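Side-chain contacts in D-hydantoinase (Ralstonia pickettii, PDB 1NFG), which probably catalyses the stereospecific hydrolysis of the cyclic amide bond of D-hydantoin derivatives, with two zinc ions bound in each subunit: residues 213-218 with 288-293; 237-242 with 263-268. One frame throughout, in Å; residues are numbered along the deposited sequence.

Contact 1 (213-218 with 288-293); sequences RVEAEA and PARAKK
Glu-215 leaves its helix with CG opposite the backbone N (chi1 -172°) and stays extended beyond CG, which carries the carboxylate out toward Arg-290. The arginine comes from the loop with its CG beside its own N, kinks at chi2 (-51°), then runs nearly straight to the guanidinium. The ends meet in a salt bridge: Arg-290 NH2 donates to Glu-215 OE1 over 2.7 Å in an almost straight hydrogen bond. OE1 lies at the guanidinium edge, close to its plane, and NH2 meets it on the anti side of the carboxylate, slightly out of plane. The two planar groups are 21° apart. NH2 also lies 3.6 Å from Glu-215 CB, so the guanidinium end rests against the root of the glutamate chain as well. In this TIM-barrel hydrolase, the pair ties helix 212-229 to the loop that leads into helix 292-303, where Ala-291 is the N-cap. Both residues are buried, and their polar atoms have further partners. Thr-239 OG1 is hydrogen-bonded to both Glu-215 OE1 and Arg-290 NE, Glu-215 OE2 is bonded to Ser-243 OG, and Arg-290 NH1 reaches the carbonyl oxygen of Arg-210. With bonds at NE, NH1 and NH2, the guanidinium is fixed in rotation. The glutamate side chain passes about 5 Å from that of the zinc ligand His-237, but remains about 10 Å from a bound zinc ion.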
# COMPACT_ATOMS: atom_id res chain seq x y z
N ARG A 213 1.19 16.61 2.18
CA ARG A 213 -0.05 16.26 1.49
C ARG A 213 -0.26 17.11 0.24
O ARG A 213 -0.74 16.61 -0.78
CB ARG A 213 -1.25 16.43 2.41
CG ARG A 213 -2.46 15.64 1.96
CD ARG A 213 -2.29 14.20 2.39
NE ARG A 213 -1.96 13.30 1.30
CZ ARG A 213 -1.25 12.18 1.47
NH1 ARG A 213 -0.80 11.87 2.68
NH2 ARG A 213 -1.02 11.38 0.45
N VAL A 214 0.08 18.39 0.34
CA VAL A 214 -0.05 19.32 -0.77
C VAL A 214 0.75 18.80 -1.97
O VAL A 214 0.27 18.83 -3.11
CB VAL A 214 0.46 20.72 -0.38
CG1 VAL A 214 0.44 21.64 -1.60
CG2 VAL A 214 -0.41 21.29 0.72
N GLU A 215 1.96 18.33 -1.69
CA GLU A 215 2.82 17.79 -2.74
C GLU A 215 2.30 16.44 -3.23
O GLU A 215 2.13 16.22 -4.43
CB GLU A 215 4.26 17.63 -2.21
CG GLU A 215 5.28 17.25 -3.29
CD GLU A 215 6.70 17.13 -2.75
OE1 GLU A 215 7.03 17.81 -1.75
OE2 GLU A 215 7.50 16.36 -3.33
N ALA A 216 2.03 15.54 -2.28
CA ALA A 216 1.56 14.20 -2.60
C ALA A 216 0.36 14.18 -3.54
O ALA A 216 0.38 13.53 -4.58
CB ALA A 216 1.23 13.45 -1.31
N GLU A 217 -0.69 14.91 -3.16
CA GLU A 217 -1.91 14.97 -3.97
C GLU A 217 -1.60 15.36 -5.41
O GLU A 217 -1.93 14.63 -6.35
CB GLU A 217 -2.90 15.97 -3.34
CG GLU A 217 -4.29 16.00 -3.97
CD GLU A 217 -4.29 16.57 -5.37
OE1 GLU A 217 -3.89 17.74 -5.53
OE2 GLU A 217 -4.70 15.84 -6.31
N ALA A 218 -0.96 16.52 -5.59
CA ALA A 218 -0.62 17.01 -6.92
C ALA A 218 0.18 15.97 -7.69
O ALA A 218 -0.08 15.70 -8.87
CB ALA A 218 0.17 18.30 -6.80
N PRO A 288 8.64 22.83 0.33
CA PRO A 288 9.35 23.10 1.58
C PRO A 288 10.31 22.00 2.02
O PRO A 288 10.13 20.83 1.68
CB PRO A 288 8.22 23.28 2.60
CG PRO A 288 7.02 23.58 1.77
CD PRO A 288 7.20 22.69 0.57
N ALA A 289 11.31 22.39 2.80
CA ALA A 289 12.27 21.44 3.34
C ALA A 289 11.45 20.50 4.23
O ALA A 289 10.57 20.95 4.97
CB ALA A 289 13.30 22.17 4.17
N ARG A 290 11.74 19.21 4.17
CA ARG A 290 11.01 18.23 4.95
C ARG A 290 11.67 17.84 6.27
O ARG A 290 12.10 18.71 7.03
CB ARG A 290 10.77 17.00 4.09
CG ARG A 290 10.07 17.31 2.77
CD ARG A 290 8.83 18.15 2.99
NE ARG A 290 8.00 18.22 1.80
CZ ARG A 290 6.91 18.98 1.69
NH1 ARG A 290 6.51 19.73 2.70
NH2 ARG A 290 6.21 18.97 0.56
N ALA A 291 11.74 16.55 6.55
CA ALA A 291 12.35 16.07 7.79
C ALA A 291 13.46 15.06 7.51
O ALA A 291 13.58 14.56 6.38
CB ALA A 291 11.30 15.44 8.68
N LYS A 292 14.27 14.76 8.52
CA LYS A 292 15.36 13.80 8.37
C LYS A 292 14.89 12.43 7.89
O LYS A 292 15.60 11.77 7.13
CB LYS A 292 16.12 13.64 9.68
CG LYS A 292 16.88 14.89 10.09
CD LYS A 292 17.75 14.65 11.32
CE LYS A 292 18.56 15.90 11.68
NZ LYS A 292 19.44 15.68 12.87
N LYS A 293 13.72 12.00 8.33
CA LYS A 293 13.23 10.70 7.91
C LYS A 293 13.03 10.70 6.40
O LYS A 293 13.12 9.66 5.74
CB LYS A 293 11.93 10.33 8.65
CG LYS A 293 10.75 11.25 8.41
CD LYS A 293 9.81 10.71 7.34
CE LYS A 293 8.56 11.57 7.23
NZ LYS A 293 7.63 11.11 6.16

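Contact 2 (237-242 with 263-268); sequences HVTCEE and THYLYL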
# COMPACT_ATOMS: atom_id res chain seq x y z
N HIS A 237 11.73 17.62 -8.45
CA HIS A 237 11.89 17.69 -7.01
C HIS A 237 10.90 16.93 -6.12
O HIS A 237 10.05 17.53 -5.47
CB HIS A 237 11.96 19.16 -6.55
CG HIS A 237 10.83 20.02 -7.04
ND1 HIS A 237 9.52 19.61 -7.04
CD2 HIS A 237 10.83 21.29 -7.52
CE1 HIS A 237 8.75 20.59 -7.50
NE2 HIS A 237 9.52 21.61 -7.80
N VAL A 238 11.02 15.60 -6.10
CA VAL A 238 10.20 14.77 -5.21
C VAL A 238 10.94 14.99 -3.90
O VAL A 238 12.14 14.72 -3.82
CB VAL A 238 10.26 13.29 -5.58
CG1 VAL A 238 9.62 12.47 -4.47
CG2 VAL A 238 9.55 13.05 -6.90
N THR A 239 10.25 15.46 -2.88
CA THR A 239 10.90 15.80 -1.63
C THR A 239 10.58 15.03 -0.35
O THR A 239 11.26 15.21 0.66
CB THR A 239 10.65 17.27 -1.33
OG1 THR A 239 9.30 17.42 -0.84
CG2 THR A 239 10.79 18.10 -2.60
N CYS A 240 9.56 14.18 -0.36
CA CYS A 240 9.20 13.49 0.86
C CYS A 240 8.65 12.10 0.63
O CYS A 240 8.33 11.71 -0.49
CB CYS A 240 8.18 14.32 1.63
SG CYS A 240 6.66 14.61 0.69
N GLU A 241 8.50 11.36 1.73
CA GLU A 241 7.99 10.00 1.69
C GLU A 241 6.62 9.86 1.04
O GLU A 241 6.40 8.97 0.21
CB GLU A 241 7.98 9.43 3.11
CG GLU A 241 7.27 8.10 3.25
CD GLU A 241 7.49 7.48 4.63
OE1 GLU A 241 7.63 8.24 5.61
OE2 GLU A 241 7.51 6.23 4.71
N GLU A 242 5.69 10.75 1.39
CA GLU A 242 4.35 10.66 0.82
C GLU A 242 4.26 10.89 -0.68
O GLU A 242 3.55 10.16 -1.37
CB GLU A 242 3.37 11.58 1.57
CG GLU A 242 4.02 12.74 2.28
CD GLU A 242 4.56 12.38 3.65
OE1 GLU A 242 3.75 12.00 4.52
OE2 GLU A 242 5.79 12.48 3.85
N THR A 263 19.58 18.14 -4.31
CA THR A 263 20.56 18.18 -3.24
C THR A 263 20.02 18.57 -1.87
O THR A 263 20.14 17.80 -0.92
CB THR A 263 21.69 19.14 -3.61
OG1 THR A 263 22.05 18.93 -4.98
CG2 THR A 263 22.90 18.90 -2.71
N HIS A 264 19.43 19.76 -1.77
CA HIS A 264 18.94 20.24 -0.47
C HIS A 264 17.87 19.38 0.21
O HIS A 264 17.69 19.46 1.42
CB HIS A 264 18.46 21.70 -0.58
CG HIS A 264 17.54 21.96 -1.74
ND1 HIS A 264 17.94 21.81 -3.05
CD2 HIS A 264 16.24 22.34 -1.77
CE1 HIS A 264 16.92 22.09 -3.84
NE2 HIS A 264 15.88 22.41 -3.10
N TYR A 265 17.18 18.54 -0.56
CA TYR A 265 16.17 17.67 0.02
C TYR A 265 16.80 16.45 0.67
O TYR A 265 16.10 15.60 1.22
CB TYR A 265 15.16 17.26 -1.05
CG TYR A 265 14.35 18.44 -1.54
CD1 TYR A 265 13.57 19.18 -0.65
CD2 TYR A 265 14.40 18.84 -2.87
CE1 TYR A 265 12.85 20.29 -1.08
CE2 TYR A 265 13.68 19.95 -3.31
CZ TYR A 265 12.91 20.67 -2.41
OH TYR A 265 12.19 21.76 -2.85
N LEU A 266 18.13 16.36 0.61
CA LEU A 266 18.87 15.26 1.22
C LEU A 266 19.65 15.79 2.42
O LEU A 266 20.32 15.02 3.11
CB LEU A 266 19.86 14.66 0.22
CG LEU A 266 19.37 14.10 -1.11
CD1 LEU A 266 20.57 13.74 -1.96
CD2 LEU A 266 18.49 12.88 -0.88
N TYR A 267 19.55 17.09 2.67
CA TYR A 267 20.31 17.69 3.74
C TYR A 267 19.60 18.69 4.63
O TYR A 267 19.94 18.83 5.80
CB TYR A 267 21.55 18.37 3.15
CG TYR A 267 22.58 17.41 2.61
CD1 TYR A 267 23.48 16.78 3.47
CD2 TYR A 267 22.66 17.12 1.25
CE1 TYR A 267 24.42 15.88 2.99
CE2 TYR A 267 23.60 16.22 0.76
CZ TYR A 267 24.48 15.61 1.64
OH TYR A 267 25.42 14.71 1.18
N LEU A 268 18.62 19.40 4.09
CA LEU A 268 17.93 20.42 4.87
C LEU A 268 16.58 19.97 5.41
O LEU A 268 15.95 19.06 4.86
CB LEU A 268 17.79 21.69 4.03
CG LEU A 268 19.09 22.14 3.36
CD1 LEU A 268 18.87 23.44 2.63
CD2 LEU A 268 20.19 22.31 4.41
O HOH W 1 13.41 15.94 2.15
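The Tyr-265 ring is sandwiched: Thr-239 CG2 sits over the centre of one face, and CD2 of its sequence neighbour His-264 lies over the centre of the other, 3.7 Å above the plane. The methyl of Thr-239 makes a CH-pi contact, 3.2 Å from CG2 to the Tyr-265 ring centroid and 9° off the normal, and touches ring atoms all round. Thr-239 CB adds a second touch toward one flank, 3.6 Å from Tyr-265 CD1. On the CE2 flank, His-237 CB approaches the ring obliquely, 3.8 Å from Tyr-265 CE2.

Thr-239 divides its two branches between different tasks. With OG1 between the backbone N and the carbonyl carbon (chi1 76°), CG2 is left beside the N and turned onto the tyrosine, while OG1 is left for the polar cluster of Glu-215 and Arg-290. At the far end of the ring, Tyr-265 OH is hydrogen-bonded to the carbonyl oxygen of Pro-287, which gives the phenol end a second hold beyond the methyl on its face. A water joins the two backbones, donating to Thr-239 O (2.7 Å) and to Tyr-265 O (2.9 Å).

His-237 is a ligand of the second zinc, with His-181 and the carbamylated Lys-148, which bridges both zinc ions; the imidazoles of the two histidines meet with their planes roughly perpendicular. The tyrosine thus packs against the CB of a metal ligand, a second-shell position that may help to place the imidazole. Both segments leave the C-terminal ends of adjacent parallel barrel strands, 233-235 and 257-262, where this superfamily carries its metal site; the first runs on into helix 241-253, while Leu-266 of the second packs on helix 292-303.

In the fold
The centres of contacts 1 and 2 lie about 8 Å apart, on the same side of the chain's centre. Along the sequence contact 2 is nested within contact 1: helix 212-229, then 237-242, then 263-268, then the loop before helix 292-303. They also touch directly. Glu-215 OE2 is 2.9 Å from Thr-239 N, a probable hydrogen bond, and Lys-293 NZ forms a salt bridge with Glu-241 OE1, tying the starts of helices 292-303 and 241-253 together. The backbone just after the zinc ligand His-237 is therefore held between the polar cluster of contact 1 and the aromatic packing of contact 2, at the mouth of the barrel.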